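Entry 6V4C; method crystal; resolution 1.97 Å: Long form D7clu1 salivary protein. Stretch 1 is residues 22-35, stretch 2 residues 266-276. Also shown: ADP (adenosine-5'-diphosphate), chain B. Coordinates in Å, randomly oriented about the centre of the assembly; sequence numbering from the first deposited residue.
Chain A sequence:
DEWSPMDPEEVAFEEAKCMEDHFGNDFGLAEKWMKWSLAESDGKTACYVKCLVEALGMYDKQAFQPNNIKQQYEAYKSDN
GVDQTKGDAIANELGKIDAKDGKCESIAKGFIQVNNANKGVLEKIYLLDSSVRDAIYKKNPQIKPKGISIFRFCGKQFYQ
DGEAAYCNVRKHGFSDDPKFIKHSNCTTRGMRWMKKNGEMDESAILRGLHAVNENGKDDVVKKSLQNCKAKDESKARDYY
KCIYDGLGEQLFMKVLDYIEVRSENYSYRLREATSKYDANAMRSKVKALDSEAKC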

# COMPACT_ATOMS: atom_id res chain seq x y z
N HIS A 22 11.62 -5.01 -5.77
CA HIS A 22 12.27 -6.11 -6.48
C HIS A 22 12.42 -5.92 -7.98
O HIS A 22 13.21 -6.67 -8.59
CB HIS A 22 11.54 -7.44 -6.22
CG HIS A 22 11.75 -7.98 -4.84
ND1 HIS A 22 10.76 -8.62 -4.13
CD2 HIS A 22 12.84 -7.97 -4.03
CE1 HIS A 22 11.22 -8.99 -2.95
NE2 HIS A 22 12.48 -8.61 -2.86
N PHE A 23 11.72 -4.98 -8.61
CA PHE A 23 11.77 -4.90 -10.07
C PHE A 23 13.11 -4.39 -10.60
O PHE A 23 13.46 -4.70 -11.74
CB PHE A 23 10.59 -4.10 -10.63
CG PHE A 23 10.81 -2.62 -10.69
CD1 PHE A 23 11.10 -1.89 -9.54
CD2 PHE A 23 10.71 -1.94 -11.90
CE1 PHE A 23 11.30 -0.53 -9.60
CE2 PHE A 23 10.91 -0.57 -11.96
CZ PHE A 23 11.21 0.13 -10.81
N GLY A 24 13.85 -3.63 -9.80
CA GLY A 24 15.19 -3.22 -10.19
C GLY A 24 15.24 -2.38 -11.45
O GLY A 24 16.13 -2.59 -12.29
N ASN A 25 14.31 -1.44 -11.61
CA ASN A 25 14.28 -0.49 -12.72
C ASN A 25 14.08 -1.16 -14.08
O ASN A 25 14.31 -0.54 -15.12
CB ASN A 25 15.50 0.44 -12.73
CG ASN A 25 15.58 1.29 -11.47
OD1 ASN A 25 14.84 2.25 -11.31
ND2 ASN A 25 16.50 0.94 -10.58
N ASP A 26 13.64 -2.42 -14.10
CA ASP A 26 13.26 -3.10 -15.33
C ASP A 26 11.75 -2.99 -15.46
O ASP A 26 11.00 -3.74 -14.82
CB ASP A 26 13.72 -4.56 -15.31
CG ASP A 26 13.60 -5.23 -16.67
OD1 ASP A 26 12.51 -5.16 -17.29
OD2 ASP A 26 14.59 -5.83 -17.13
N PHE A 27 11.30 -2.04 -16.29
CA PHE A 27 9.88 -1.74 -16.37
C PHE A 27 9.11 -2.79 -17.17
O PHE A 27 7.93 -3.04 -16.89
CB PHE A 27 9.67 -0.34 -16.94
CG PHE A 27 10.42 0.72 -16.18
CD1 PHE A 27 9.83 1.34 -15.09
CD2 PHE A 27 11.70 1.08 -16.54
CE1 PHE A 27 10.52 2.31 -14.38
CE2 PHE A 27 12.40 2.05 -15.83
CZ PHE A 27 11.80 2.66 -14.75
N GLY A 28 9.76 -3.42 -18.16
CA GLY A 28 9.12 -4.53 -18.85
C GLY A 28 8.83 -5.69 -17.92
O GLY A 28 7.78 -6.33 -18.01
N LEU A 29 9.77 -5.98 -17.02
CA LEU A 29 9.53 -7.00 -16.01
C LEU A 29 8.43 -6.56 -15.04
O LEU A 29 7.60 -7.38 -14.62
CB LEU A 29 10.82 -7.31 -15.25
CG LEU A 29 10.75 -8.41 -14.19
CD1 LEU A 29 10.29 -9.73 -14.80
CD2 LEU A 29 12.09 -8.57 -13.50
N ALA A 30 8.42 -5.28 -14.69
CA ALA A 30 7.33 -4.76 -13.86
C ALA A 30 5.99 -4.89 -14.57
O ALA A 30 4.98 -5.20 -13.94
CB ALA A 30 7.61 -3.30 -13.49
N GLU A 31 5.98 -4.67 -15.89
CA GLU A 31 4.74 -4.83 -16.64
C GLU A 31 4.25 -6.27 -16.60
O GLU A 31 3.04 -6.53 -16.53
CB GLU A 31 4.93 -4.35 -18.08
N LYS A 32 5.18 -7.23 -16.64
CA LYS A 32 4.79 -8.64 -16.58
C LYS A 32 4.18 -8.98 -15.22
O LYS A 32 3.22 -9.75 -15.14
CB LYS A 32 5.99 -9.54 -16.87
CG LYS A 32 6.40 -9.58 -18.33
N TRP A 33 4.74 -8.42 -14.15
CA TRP A 33 4.23 -8.72 -12.81
C TRP A 33 2.82 -8.19 -12.62
O TRP A 33 1.97 -8.86 -12.02
CB TRP A 33 5.18 -8.16 -11.75
CG TRP A 33 6.50 -8.85 -11.72
CD1 TRP A 33 6.85 -9.99 -12.38
CD2 TRP A 33 7.67 -8.45 -10.98
NE1 TRP A 33 8.15 -10.33 -12.11
CE2 TRP A 33 8.68 -9.39 -11.25
CE3 TRP A 33 7.95 -7.38 -10.13
CZ2 TRP A 33 9.95 -9.30 -10.69
CZ3 TRP A 33 9.21 -7.29 -9.57
CH2 TRP A 33 10.20 -8.25 -9.86
N MET A 34 2.54 -6.98 -13.12
CA MET A 34 1.18 -6.43 -13.02
C MET A 34 0.18 -7.31 -13.75
O MET A 34 -0.96 -7.49 -13.29
CB MET A 34 1.14 -5.01 -13.56
CG MET A 34 2.13 -4.06 -12.91
SD MET A 34 1.91 -2.35 -13.45
CE MET A 34 3.60 -1.77 -13.43
N LYS A 35 0.58 -7.87 -14.89
CA LYS A 35 -0.25 -8.81 -15.63
C LYS A 35 -0.21 -10.21 -15.02
O LYS A 35 -0.87 -11.11 -15.56
CB LYS A 35 0.18 -8.88 -17.09
CG LYS A 35 0.04 -7.56 -17.84
N TYR A 266 -1.11 3.19 -7.02
CA TYR A 266 0.08 2.68 -6.35
C TYR A 266 1.16 2.20 -7.31
O TYR A 266 2.31 2.05 -6.90
CB TYR A 266 -0.30 1.57 -5.37
CG TYR A 266 -1.20 2.02 -4.24
CD1 TYR A 266 -1.04 3.27 -3.65
CD2 TYR A 266 -2.22 1.20 -3.77
CE1 TYR A 266 -1.86 3.70 -2.62
CE2 TYR A 266 -3.05 1.62 -2.74
CZ TYR A 266 -2.86 2.86 -2.17
OH TYR A 266 -3.68 3.28 -1.15
N SER A 267 0.82 1.97 -8.58
CA SER A 267 1.79 1.57 -9.59
C SER A 267 2.53 2.74 -10.21
O SER A 267 3.24 2.55 -11.21
CB SER A 267 1.08 0.78 -10.70
OG SER A 267 0.28 -0.26 -10.17
N TYR A 268 2.38 3.94 -9.63
CA TYR A 268 2.89 5.17 -10.24
C TYR A 268 4.37 5.06 -10.59
O TYR A 268 4.77 5.30 -11.73
CB TYR A 268 2.63 6.33 -9.29
CG TYR A 268 2.88 7.71 -9.85
CD1 TYR A 268 1.91 8.37 -10.59
CD2 TYR A 268 4.08 8.38 -9.61
CE1 TYR A 268 2.12 9.64 -11.10
CE2 TYR A 268 4.30 9.65 -10.11
CZ TYR A 268 3.32 10.28 -10.85
OH TYR A 268 3.54 11.54 -11.35
N ARG A 269 5.20 4.69 -9.61
CA ARG A 269 6.64 4.65 -9.84
C ARG A 269 7.08 3.50 -10.73
O ARG A 269 8.24 3.47 -11.15
CB ARG A 269 7.39 4.60 -8.51
CG ARG A 269 7.27 5.87 -7.70
CD ARG A 269 7.91 5.70 -6.34
NE ARG A 269 9.37 5.69 -6.41
CZ ARG A 269 10.15 5.22 -5.44
NH1 ARG A 269 9.62 4.70 -4.34
NH2 ARG A 269 11.47 5.25 -5.59
N LEU A 270 6.19 2.55 -11.03
CA LEU A 270 6.55 1.40 -11.85
C LEU A 270 6.35 1.64 -13.34
O LEU A 270 6.82 0.83 -14.15
CB LEU A 270 5.79 0.16 -11.38
CG LEU A 270 6.05 -0.19 -9.92
CD1 LEU A 270 4.97 -1.12 -9.39
CD2 LEU A 270 7.43 -0.81 -9.75
N ARG A 271 5.73 2.71 -13.72
CA ARG A 271 5.74 3.07 -15.13
C ARG A 271 6.93 3.96 -15.32
O ARG A 271 7.20 4.71 -14.54
CB ARG A 271 4.58 3.88 -15.58
CG ARG A 271 3.34 3.39 -14.92
CD ARG A 271 2.68 2.53 -15.84
NE ARG A 271 1.87 1.97 -14.84
CZ ARG A 271 0.99 2.58 -14.10
NH1 ARG A 271 0.77 3.85 -14.16
NH2 ARG A 271 0.28 1.90 -13.30
N GLU A 272 7.49 3.94 -16.50
CA GLU A 272 8.79 4.56 -16.72
C GLU A 272 8.71 6.08 -16.74
O GLU A 272 9.62 6.76 -16.25
CB GLU A 272 9.42 4.03 -18.01
CG GLU A 272 10.91 4.32 -18.12
CD GLU A 272 11.43 4.18 -19.53
OE1 GLU A 272 12.10 5.13 -20.01
OE2 GLU A 272 11.16 3.14 -20.17
N ALA A 273 7.64 6.64 -17.30
CA ALA A 273 7.54 8.09 -17.44
C ALA A 273 7.34 8.80 -16.11
O ALA A 273 7.66 9.99 -16.00
CB ALA A 273 6.41 8.47 -18.40
N THR A 274 6.82 8.10 -15.10
CA THR A 274 6.61 8.67 -13.78
C THR A 274 7.45 7.96 -12.72
O THR A 274 7.12 7.96 -11.54
CB THR A 274 5.12 8.65 -13.40
OG1 THR A 274 4.60 7.32 -13.58
CG2 THR A 274 4.34 9.61 -14.28
N SER A 275 8.56 7.35 -13.15
CA SER A 275 9.39 6.56 -12.25
C SER A 275 10.37 7.41 -11.45
O SER A 275 10.87 6.94 -10.42
CB SER A 275 10.16 5.50 -13.04
OG SER A 275 10.98 6.10 -14.03
N LYS A 276 10.66 8.63 -11.89
CA LYS A 276 11.65 9.49 -11.26
C LYS A 276 10.96 10.68 -10.61
O LYS A 276 10.02 11.25 -11.17
CB LYS A 276 12.65 10.00 -12.30
CG LYS A 276 13.49 8.92 -12.94
CD LYS A 276 14.32 8.19 -11.89
PB ADP B . -6.37 -1.42 -14.66
O1B ADP B . -7.65 -1.23 -15.13
O2B ADP B . -5.39 -1.52 -15.67
O3B ADP B . -6.30 -2.48 -13.80
PA ADP B . -4.68 0.93 -14.41
O1A ADP B . -4.96 2.16 -15.20
O2A ADP B . -3.68 0.16 -15.05
O3A ADP B . -5.92 0.04 -14.18
O5' ADP B . -4.38 0.94 -12.91
C5' ADP B . -4.25 -0.25 -12.16
C4' ADP B . -3.46 -0.03 -10.89
O4' ADP B . -4.27 0.44 -9.84
C3' ADP B . -2.88 -1.24 -10.20
O3' ADP B . -1.66 -1.63 -10.72
C2' ADP B . -2.83 -0.88 -8.71
O2' ADP B . -1.55 -0.55 -8.35
C1' ADP B . -3.59 0.40 -8.65
N9 ADP B . -4.56 0.49 -7.60
C8 ADP B . -5.54 -0.37 -7.40
N7 ADP B . -6.30 -0.06 -6.44
C5 ADP B . -5.80 1.08 -5.94
C6 ADP B . -6.16 1.91 -4.89
N6 ADP B . -7.17 1.72 -4.11
N1 ADP B . -5.43 2.98 -4.66
C2 ADP B . -4.40 3.19 -5.42
N3 ADP B . -3.98 2.51 -6.42
C4 ADP B . -4.71 1.44 -6.66

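Stretch 1 leaves one helix and enters another. Gly24 is the first residue to leave helical geometry, and its positive phi favours glycine. A type I' turn runs from Phe23 to Asp26. Asp26 then caps the next helix, residues 27-34: its OD1 accepts from Leu29 N at 2.9 Å. Stretch 2 is mostly loop, with a 3-10 segment at 268-270. Ser267 O accepts from Leu270 N at 3.0 Å. Thr274 OG1 donates to Tyr268 O at 2.7 Å, and Ser275 OG to Glu272 O at 2.7 Å, so these hydroxyls brace the loop's own backbone.

No hydrogen bond joins the stretches. The contact is packing, and it buries 392 Å² in total. Phe27, Ala30 and Met34 point their CA-to-CB bonds toward stretch 2 from the helix; Phe23 does so from before it. Leu270 is the common partner of all four. Its CD2 sits over one face of the Phe23 ring, 3.7 Å from the ring centroid, a CH-pi contact. Its CB lies 3.6 Å from Met34 CE and 4.4 Å from Ala30 CB. Ala30 is buried, and its short side chain touches Leu270 with its methyl.

Phe27 is the most covered residue of stretch 1. Its ring edge meets the backbone, with CD1 3.2 Å from Leu270 O. Glu272 CG lies over one ring face, 3.7 Å from the centroid. The glutamate thus offers its aliphatic part to the ring, while its carboxylate extends beyond. Ser275 CB approaches Phe27 CE1 at 3.5 Å.

Met34 is long enough to reach Leu270 from the helix's last turn. Its SD is 4.2 Å from Ser267 OG. That serine also binds ADP: its OG and ADP O3' form a very short hydrogen bond of 2.4 Å. Tyr266 N donates to ADP N3 at 3.0 Å.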